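Local atomic coordinates of ATP-dependent RNA helicase HrpB (Escherichia coli, PDB entry 6EUD), a protein that hydrolyses ATP to ADP and phosphate as a DExH-box NTPase and putative RNA helicase that binds single-stranded RNA. Residues G181-L193 and A327-K341. Sequence-based numbering, arbitrary orientation.
With EDO (1,2-ethanediol), chain B.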
ATOM      1  N   GLY A 181      -6.708  -2.593 -35.848  1.00 89.41           N
ATOM      2  CA  GLY A 181      -6.064  -2.604 -37.143  1.00 84.70           C
ATOM      3  C   GLY A 181      -5.424  -3.949 -37.396  1.00 78.71           C
ATOM      4  O   GLY A 181      -5.716  -4.924 -36.699  1.00 80.14           O
ATOM      5  N   ARG A 182      -4.552  -4.002 -38.397  1.00 71.97           N
ATOM      6  CA  ARG A 182      -3.864  -5.238 -38.735  1.00 65.72           C
ATOM      7  C   ARG A 182      -2.779  -5.504 -37.707  1.00 67.17           C
ATOM      8  O   ARG A 182      -1.886  -4.684 -37.501  1.00 69.19           O
ATOM      9  CB  ARG A 182      -3.279  -5.175 -40.146  1.00 60.25           C
ATOM     10  CG  ARG A 182      -4.344  -5.077 -41.235  1.00 59.94           C
ATOM     11  CD  ARG A 182      -3.746  -5.233 -42.609  1.00 57.75           C
ATOM     12  NE  ARG A 182      -4.428  -6.277 -43.381  1.00 59.52           N
ATOM     13  CZ  ARG A 182      -5.372  -6.053 -44.289  1.00 65.06           C
ATOM     14  NH1 ARG A 182      -5.739  -4.814 -44.563  1.00 71.26           N
ATOM     15  NH2 ARG A 182      -5.931  -7.060 -44.946  1.00 66.86           N
ATOM     16  N   SER A 183      -2.890  -6.643 -37.039  1.00 64.88           N
ATOM     17  CA  SER A 183      -1.878  -7.083 -36.101  1.00 58.29           C
ATOM     18  C   SER A 183      -1.313  -8.417 -36.573  1.00 51.21           C
ATOM     19  O   SER A 183      -2.009  -9.424 -36.635  1.00 56.73           O
ATOM     20  CB  SER A 183      -2.466  -7.174 -34.699  1.00 63.51           C
ATOM     21  OG  SER A 183      -3.790  -7.661 -34.764  1.00 70.58           O
ATOM     22  N   PHE A 184      -0.041  -8.404 -36.932  1.00 41.04           N
ATOM     23  CA  PHE A 184       0.582  -9.548 -37.554  1.00 37.04           C
ATOM     24  C   PHE A 184       1.088 -10.513 -36.507  1.00 36.35           C
ATOM     25  O   PHE A 184       1.394 -10.113 -35.393  1.00 40.37           O
ATOM     26  CB  PHE A 184       1.726  -9.104 -38.470  1.00 36.07           C
ATOM     27  CG  PHE A 184       1.261  -8.402 -39.706  1.00 35.94           C
ATOM     28  CD1 PHE A 184       1.085  -9.104 -40.876  1.00 37.89           C
ATOM     29  CD2 PHE A 184       0.970  -7.042 -39.692  1.00 36.42           C
ATOM     30  CE1 PHE A 184       0.636  -8.468 -42.023  1.00 36.00           C
ATOM     31  CE2 PHE A 184       0.524  -6.407 -40.831  1.00 38.27           C
ATOM     32  CZ  PHE A 184       0.357  -7.124 -42.003  1.00 33.87           C
ATOM     33  N   PRO A 185       1.143 -11.805 -36.853  1.00 37.79           N
ATOM     34  CA  PRO A 185       1.762 -12.747 -35.924  1.00 35.17           C
ATOM     35  C   PRO A 185       3.206 -12.389 -35.605  1.00 36.37           C
ATOM     36  O   PRO A 185       3.981 -11.944 -36.456  1.00 34.99           O
ATOM     37  CB  PRO A 185       1.666 -14.086 -36.659  1.00 36.24           C
ATOM     38  CG  PRO A 185       1.286 -13.731 -38.084  1.00 38.91           C
ATOM     39  CD  PRO A 185       0.502 -12.490 -37.989  1.00 35.13           C
ATOM     40  N   VAL A 186       3.547 -12.579 -34.340  1.00 34.16           N
ATOM     41  CA  VAL A 186       4.893 -12.357 -33.875  1.00 32.87           C
ATOM     42  C   VAL A 186       5.425 -13.612 -33.195  1.00 32.19           C
ATOM     43  O   VAL A 186       4.846 -14.110 -32.243  1.00 33.93           O
ATOM     44  CB  VAL A 186       4.948 -11.162 -32.899  1.00 32.30           C
ATOM     45  CG1 VAL A 186       6.351 -10.983 -32.367  1.00 27.81           C
ATOM     46  CG2 VAL A 186       4.435  -9.873 -33.583  1.00 26.32           C
ATOM     47  N   GLU A 187       6.545 -14.121 -33.683  1.00 31.54           N
ATOM     48  CA  GLU A 187       7.152 -15.273 -33.049  1.00 32.17           C
ATOM     49  C   GLU A 187       7.795 -14.823 -31.745  1.00 32.99           C
ATOM     50  O   GLU A 187       8.463 -13.784 -31.720  1.00 34.19           O
ATOM     51  CB  GLU A 187       8.160 -15.909 -33.985  1.00 33.31           C
ATOM     52  CG  GLU A 187       8.843 -17.130 -33.443  1.00 42.13           C
ATOM     53  CD  GLU A 187      10.170 -17.367 -34.126  1.00 52.17           C
ATOM     54  OE1 GLU A 187      10.305 -16.973 -35.298  1.00 65.99           O
ATOM     55  OE2 GLU A 187      11.084 -17.938 -33.504  1.00 57.31           O
ATOM     56  N   ARG A 188       7.580 -15.591 -30.674  1.00 27.19           N
ATOM     57  CA  ARG A 188       8.056 -15.246 -29.336  1.00 26.47           C
ATOM     58  C   ARG A 188       9.215 -16.133 -28.925  1.00 31.52           C
ATOM     59  O   ARG A 188       9.070 -17.348 -28.884  1.00 36.83           O
ATOM     60  CB  ARG A 188       6.942 -15.399 -28.287  1.00 28.17           C
ATOM     61  CG  ARG A 188       5.562 -14.848 -28.675  1.00 29.61           C
ATOM     62  CD  ARG A 188       5.456 -13.389 -28.373  1.00 33.30           C
ATOM     63  NE  ARG A 188       5.609 -13.139 -26.945  1.00 36.21           N
ATOM     64  CZ  ARG A 188       4.596 -13.026 -26.093  1.00 38.08           C
ATOM     65  NH1 ARG A 188       3.335 -13.119 -26.519  1.00 34.69           N
ATOM     66  NH2 ARG A 188       4.848 -12.806 -24.811  1.00 38.10           N
ATOM     67  N   ARG A 189      10.352 -15.525 -28.594  1.00 28.60           N
ATOM     68  CA  ARG A 189      11.553 -16.264 -28.184  1.00 29.72           C
ATOM     69  C   ARG A 189      12.007 -15.825 -26.792  1.00 30.77           C
ATOM     70  O   ARG A 189      11.655 -14.749 -26.321  1.00 33.92           O
ATOM     71  CB  ARG A 189      12.683 -16.058 -29.194  1.00 32.81           C
ATOM     72  CG  ARG A 189      12.296 -16.423 -30.636  1.00 33.96           C
ATOM     73  CD  ARG A 189      13.418 -16.094 -31.612  1.00 36.78           C
ATOM     74  NE  ARG A 189      13.041 -16.400 -32.994  1.00 37.84           N
ATOM     75  CZ  ARG A 189      13.790 -16.116 -34.054  1.00 34.35           C
ATOM     76  NH1 ARG A 189      14.951 -15.500 -33.902  1.00 36.22           N
ATOM     77  NH2 ARG A 189      13.367 -16.427 -35.270  1.00 32.82           N
ATOM     78  N   TYR A 190      12.777 -16.671 -26.127  1.00 28.40           N
ATOM     79  CA  TYR A 190      13.181 -16.412 -24.756  1.00 24.89           C
ATOM     80  C   TYR A 190      14.646 -16.700 -24.593  1.00 25.23           C
ATOM     81  O   TYR A 190      15.181 -17.595 -25.241  1.00 32.59           O
ATOM     82  CB  TYR A 190      12.334 -17.240 -23.795  1.00 22.92           C
ATOM     83  CG  TYR A 190      10.885 -16.795 -23.846  1.00 28.47           C
ATOM     84  CD1 TYR A 190      10.417 -15.792 -23.000  1.00 27.51           C
ATOM     85  CD2 TYR A 190       9.991 -17.329 -24.785  1.00 25.44           C
ATOM     86  CE1 TYR A 190       9.070 -15.356 -23.045  1.00 27.51           C
ATOM     87  CE2 TYR A 190       8.632 -16.893 -24.842  1.00 23.44           C
ATOM     88  CZ  TYR A 190       8.190 -15.902 -23.974  1.00 29.66           C
ATOM     89  OH  TYR A 190       6.880 -15.447 -24.021  1.00 32.63           O
ATOM     90  N   LEU A 191      15.297 -15.903 -23.754  1.00 26.99           N
ATOM     91  CA  LEU A 191      16.734 -15.931 -23.561  1.00 25.50           C
ATOM     92  C   LEU A 191      17.057 -15.313 -22.217  1.00 27.90           C
ATOM     93  O   LEU A 191      17.072 -14.091 -22.090  1.00 29.48           O
ATOM     94  CB  LEU A 191      17.464 -15.160 -24.671  1.00 29.07           C
ATOM     95  CG  LEU A 191      18.995 -15.125 -24.479  1.00 35.76           C
ATOM     96  CD1 LEU A 191      19.643 -16.505 -24.767  1.00 28.02           C
ATOM     97  CD2 LEU A 191      19.662 -14.041 -25.323  1.00 33.05           C
ATOM     98  N   PRO A 192      17.330 -16.148 -21.207  1.00 26.96           N
ATOM     99  CA  PRO A 192      17.700 -15.578 -19.908  1.00 31.91           C
ATOM    100  C   PRO A 192      19.053 -14.905 -20.006  1.00 34.06           C
ATOM    101  O   PRO A 192      19.857 -15.358 -20.808  1.00 33.69           O
ATOM    102  CB  PRO A 192      17.752 -16.798 -18.975  1.00 31.56           C
ATOM    103  CG  PRO A 192      18.036 -17.950 -19.885  1.00 32.53           C
ATOM    104  CD  PRO A 192      17.406 -17.620 -21.220  1.00 27.58           C
ATOM    105  N   LEU A 193      19.293 -13.843 -19.232  1.00 36.66           N
ATOM    106  CA  LEU A 193      20.604 -13.195 -19.208  1.00 29.79           C
ATOM    107  C   LEU A 193      21.492 -13.906 -18.195  1.00 31.45           C
ATOM    108  O   LEU A 193      21.040 -14.263 -17.111  1.00 28.54           O
ATOM    109  CB  LEU A 193      20.472 -11.707 -18.881  1.00 25.99           C
ATOM    110  CG  LEU A 193      19.531 -10.998 -19.863  1.00 26.55           C
ATOM    111  CD1 LEU A 193      19.288  -9.558 -19.498  1.00 24.43           C
ATOM    112  CD2 LEU A 193      20.092 -11.095 -21.285  1.00 26.27           C
ATOM    113  N   ALA A 327       6.064  -5.615 -32.442  1.00 33.33           N
ATOM    114  CA  ALA A 327       6.821  -6.144 -33.575  1.00 32.99           C
ATOM    115  C   ALA A 327       5.900  -6.599 -34.716  1.00 28.84           C
ATOM    116  O   ALA A 327       6.370  -7.143 -35.706  1.00 29.10           O
ATOM    117  CB  ALA A 327       7.740  -7.319 -33.123  1.00 25.41           C
ATOM    118  N   GLY A 328       4.597  -6.355 -34.588  1.00 31.99           N
ATOM    119  CA  GLY A 328       3.626  -6.949 -35.490  1.00 28.10           C
ATOM    120  C   GLY A 328       2.661  -5.960 -36.105  1.00 34.93           C
ATOM    121  O   GLY A 328       1.579  -6.342 -36.523  1.00 38.26           O
ATOM    122  N   ARG A 329       3.049  -4.688 -36.179  1.00 31.83           N
ATOM    123  CA  ARG A 329       2.183  -3.661 -36.758  1.00 34.67           C
ATOM    124  C   ARG A 329       2.434  -3.522 -38.257  1.00 39.52           C
ATOM    125  O   ARG A 329       1.553  -3.083 -39.013  1.00 42.34           O
ATOM    126  CB  ARG A 329       2.413  -2.305 -36.078  1.00 37.88           C
ATOM    127  CG  ARG A 329       2.375  -2.304 -34.575  1.00 40.45           C
ATOM    128  CD  ARG A 329       0.991  -2.569 -34.025  1.00 55.27           C
ATOM    129  NE  ARG A 329      -0.069  -1.764 -34.652  1.00 69.06           N
ATOM    130  CZ  ARG A 329      -0.313  -0.480 -34.375  1.00 79.56           C
ATOM    131  NH1 ARG A 329      -1.302   0.165 -34.991  1.00 83.35           N
ATOM    132  NH2 ARG A 329       0.438   0.170 -33.493  1.00 85.91           N
ATOM    133  N   LEU A 330       3.644  -3.884 -38.684  1.00 34.88           N
ATOM    134  CA  LEU A 330       4.054  -3.701 -40.076  1.00 38.79           C
ATOM    135  C   LEU A 330       3.921  -4.960 -40.948  1.00 40.07           C
ATOM    136  O   LEU A 330       3.396  -4.924 -42.074  1.00 38.20           O
ATOM    137  CB  LEU A 330       5.501  -3.209 -40.109  1.00 39.01           C
ATOM    138  CG  LEU A 330       6.017  -2.955 -41.516  1.00 42.41           C
ATOM    139  CD1 LEU A 330       5.225  -1.800 -42.145  1.00 41.25           C
ATOM    140  CD2 LEU A 330       7.501  -2.640 -41.452  1.00 43.34           C
ATOM    141  N   GLU A 331       4.391  -6.068 -40.395  1.00 37.77           N
ATOM    142  CA  GLU A 331       4.545  -7.330 -41.099  1.00 35.72           C
ATOM    143  C   GLU A 331       4.747  -8.366 -39.997  1.00 34.56           C
ATOM    144  O   GLU A 331       4.888  -7.982 -38.834  1.00 32.96           O
ATOM    145  CB  GLU A 331       5.738  -7.279 -42.056  1.00 36.57           C
ATOM    146  CG  GLU A 331       7.077  -6.929 -41.393  1.00 41.58           C
ATOM    147  CD  GLU A 331       8.244  -6.815 -42.382  1.00 51.43           C
ATOM    148  OE1 GLU A 331       8.345  -7.645 -43.308  1.00 52.94           O
ATOM    149  OE2 GLU A 331       9.067  -5.884 -42.236  1.00 57.84           O
ATOM    150  N   PRO A 332       4.740  -9.668 -40.342  1.00 36.04           N
ATOM    151  CA  PRO A 332       5.098 -10.690 -39.348  1.00 34.95           C
ATOM    152  C   PRO A 332       6.455 -10.403 -38.728  1.00 37.21           C
ATOM    153  O   PRO A 332       7.429 -10.120 -39.451  1.00 33.36           O
ATOM    154  CB  PRO A 332       5.147 -11.979 -40.163  1.00 28.89           C
ATOM    155  CG  PRO A 332       4.187 -11.725 -41.279  1.00 33.86           C
ATOM    156  CD  PRO A 332       4.332 -10.275 -41.622  1.00 35.31           C
ATOM    157  N   GLY A 333       6.513 -10.492 -37.402  1.00 37.39           N
ATOM    158  CA  GLY A 333       7.673 -10.044 -36.668  1.00 30.52           C
ATOM    159  C   GLY A 333       8.169 -11.063 -35.684  1.00 32.10           C
ATOM    160  O   GLY A 333       7.723 -12.197 -35.667  1.00 34.86           O
ATOM    161  N   ILE A 334       9.125 -10.640 -34.868  1.00 32.68           N
ATOM    162  CA  ILE A 334       9.807 -11.501 -33.916  1.00 30.10           C
ATOM    163  C   ILE A 334      10.035 -10.714 -32.629  1.00 31.47           C
ATOM    164  O   ILE A 334      10.461  -9.557 -32.674  1.00 31.41           O
ATOM    165  CB  ILE A 334      11.167 -11.998 -34.458  1.00 28.94           C
ATOM    166  CG1 ILE A 334      11.017 -12.616 -35.850  1.00 30.16           C
ATOM    167  CG2 ILE A 334      11.834 -12.979 -33.492  1.00 25.66           C
ATOM    168  CD1 ILE A 334      12.346 -12.965 -36.487  1.00 27.66           C
ATOM    169  N   SER A 335       9.749 -11.340 -31.495  1.00 27.63           N
ATOM    170  CA  SER A 335       9.953 -10.726 -30.190  1.00 27.81           C
ATOM    171  C   SER A 335      10.847 -11.624 -29.334  1.00 31.85           C
ATOM    172  O   SER A 335      10.573 -12.817 -29.175  1.00 36.16           O
ATOM    173  CB  SER A 335       8.613 -10.493 -29.493  1.00 34.12           C
ATOM    174  OG  SER A 335       8.762  -9.850 -28.241  1.00 33.61           O
ATOM    175  N   LEU A 336      11.928 -11.054 -28.809  1.00 28.01           N
ATOM    176  CA  LEU A 336      12.834 -11.773 -27.922  1.00 29.95           C
ATOM    177  C   LEU A 336      12.735 -11.245 -26.470  1.00 33.63           C
ATOM    178  O   LEU A 336      13.043 -10.070 -26.192  1.00 34.13           O
ATOM    179  CB  LEU A 336      14.280 -11.662 -28.439  1.00 25.58           C
ATOM    180  CG  LEU A 336      15.375 -12.252 -27.537  1.00 27.04           C
ATOM    181  CD1 LEU A 336      15.191 -13.773 -27.332  1.00 26.71           C
ATOM    182  CD2 LEU A 336      16.773 -11.958 -28.077  1.00 22.61           C
ATOM    183  N   HIS A 337      12.295 -12.100 -25.553  1.00 28.57           N
ATOM    184  CA  HIS A 337      12.178 -11.703 -24.159  1.00 22.03           C
ATOM    185  C   HIS A 337      13.390 -12.177 -23.361  1.00 21.95           C
ATOM    186  O   HIS A 337      13.708 -13.357 -23.354  1.00 29.27           O
ATOM    187  CB  HIS A 337      10.864 -12.239 -23.575  1.00 24.51           C
ATOM    188  CG  HIS A 337       9.645 -11.813 -24.360  1.00 31.42           C
ATOM    189  ND1 HIS A 337       8.987 -10.616 -24.139  1.00 34.62           N
ATOM    190  CD2 HIS A 337       8.990 -12.411 -25.386  1.00 24.08           C
ATOM    191  CE1 HIS A 337       7.972 -10.504 -24.977  1.00 28.77           C
ATOM    192  NE2 HIS A 337       7.950 -11.582 -25.744  1.00 28.34           N
ATOM    193  N   LEU A 338      14.063 -11.252 -22.684  1.00 26.34           N
ATOM    194  CA  LEU A 338      15.303 -11.564 -21.969  1.00 26.81           C
ATOM    195  C   LEU A 338      15.111 -12.210 -20.583  1.00 33.10           C
ATOM    196  O   LEU A 338      15.750 -11.816 -19.588  1.00 31.12           O
ATOM    197  CB  LEU A 338      16.130 -10.297 -21.828  1.00 23.18           C
ATOM    198  CG  LEU A 338      16.475  -9.705 -23.191  1.00 27.64           C
ATOM    199  CD1 LEU A 338      17.446  -8.529 -23.017  1.00 25.91           C
ATOM    200  CD2 LEU A 338      17.030 -10.777 -24.115  1.00 22.05           C
ATOM    201  N   ILE A 339      14.224 -13.201 -20.538  1.00 22.09           N
ATOM    202  CA  ILE A 339      14.070 -14.087 -19.401  1.00 22.56           C
ATOM    203  C   ILE A 339      13.820 -15.492 -19.920  1.00 25.78           C
ATOM    204  O   ILE A 339      13.461 -15.672 -21.081  1.00 22.61           O
ATOM    205  CB  ILE A 339      12.912 -13.670 -18.481  1.00 25.14           C
ATOM    206  CG1 ILE A 339      11.584 -13.693 -19.256  1.00 26.99           C
ATOM    207  CG2 ILE A 339      13.174 -12.294 -17.874  1.00 23.26           C
ATOM    208  CD1 ILE A 339      10.415 -13.262 -18.423  1.00 25.60           C
ATOM    209  N   ALA A 340      14.012 -16.489 -19.067  1.00 29.39           N
ATOM    210  CA  ALA A 340      13.669 -17.858 -19.435  1.00 29.84           C
ATOM    211  C   ALA A 340      12.171 -17.974 -19.678  1.00 30.49           C
ATOM    212  O   ALA A 340      11.387 -17.254 -19.043  1.00 32.91           O
ATOM    213  CB  ALA A 340      14.095 -18.810 -18.354  1.00 29.17           C
ATOM    214  N   LYS A 341      11.765 -18.873 -20.574  1.00 32.38           N
ATOM    215  CA  LYS A 341      10.339 -19.047 -20.881  1.00 32.37           C
ATOM    216  C   LYS A 341       9.494 -19.430 -19.648  1.00 32.36           C
ATOM    217  O   LYS A 341       8.398 -18.889 -19.435  1.00 33.29           O
ATOM    218  CB  LYS A 341      10.147 -20.093 -21.971  1.00 29.18           C
ATOM    219  CG  LYS A 341       8.700 -20.226 -22.389  1.00 32.94           C
ATOM    220  CD  LYS A 341       8.570 -21.248 -23.488  1.00 45.25           C
ATOM    221  CE  LYS A 341       7.162 -21.307 -24.045  1.00 50.95           C
ATOM    222  NZ  LYS A 341       7.134 -22.220 -25.226  1.00 58.46           N
TER
HETATM  223  C1  EDO B 901      18.106 -14.754 -31.834  1.00 51.30           C
HETATM  224  O1  EDO B 901      16.878 -15.416 -31.665  1.00 49.72           O
HETATM  225  C2  EDO B 901      18.764 -14.558 -30.463  1.00 51.35           C
HETATM  226  O2  EDO B 901      18.918 -15.811 -29.786  1.00 48.91           O
HETATM  227  O   HOH W   1      -1.207  -2.381 -38.021  1.00 42.17           O
HETATM  228  O   HOH W   2      17.173 -13.098 -17.515  1.00 29.49           O
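Tyr190 and His337 run alongside each other, their rings nearly parallel (planes 24° apart) but strongly offset, with little overlap: the centroids are 5.1 Å apart, and Tyr190 CE1 meets His337 CB at 3.6 Å. Lys341 CA packs over one face of the tyrosine in a CH-pi contact. The histidine is held at both nitrogens. Its ND1 hydrogen-bonds to Asp292 OD2, while Arg188 NE donates to His337 NE2 (3.1 Å), tilted 26° from the imidazole plane; the arginine can reach it because its chain bends at chi2 (-85°) and again at chi3. On the other face of the sheet Ile334 CG2 sits over the centre of the Arg189 guanidinium, 3.7 Å from Arg189 CZ. Within strand 186-190 itself, Arg189 NE and NH2 each face one carboxylate oxygen of Glu187, with Arg189 NH2 3.1 Å from Glu187 OE1, and Arg189 NH1 pairs with Glu214. At the loop end, Glu331 CA lies over the face of the Phe184 ring, and Phe184 N donates almost straight to Gly328 O (2.7 Å). Beneath these side chains the two backbones pair in parallel, with Ser335 N to Glu187 O at 2.8 Å and His337 N to Arg189 O at 2.8 Å. Strand 333-337 lies between 287-302 and 186-190 in the parallel-stranded part of the second RecA-like domain, as expected of a superfamily 2 helicase.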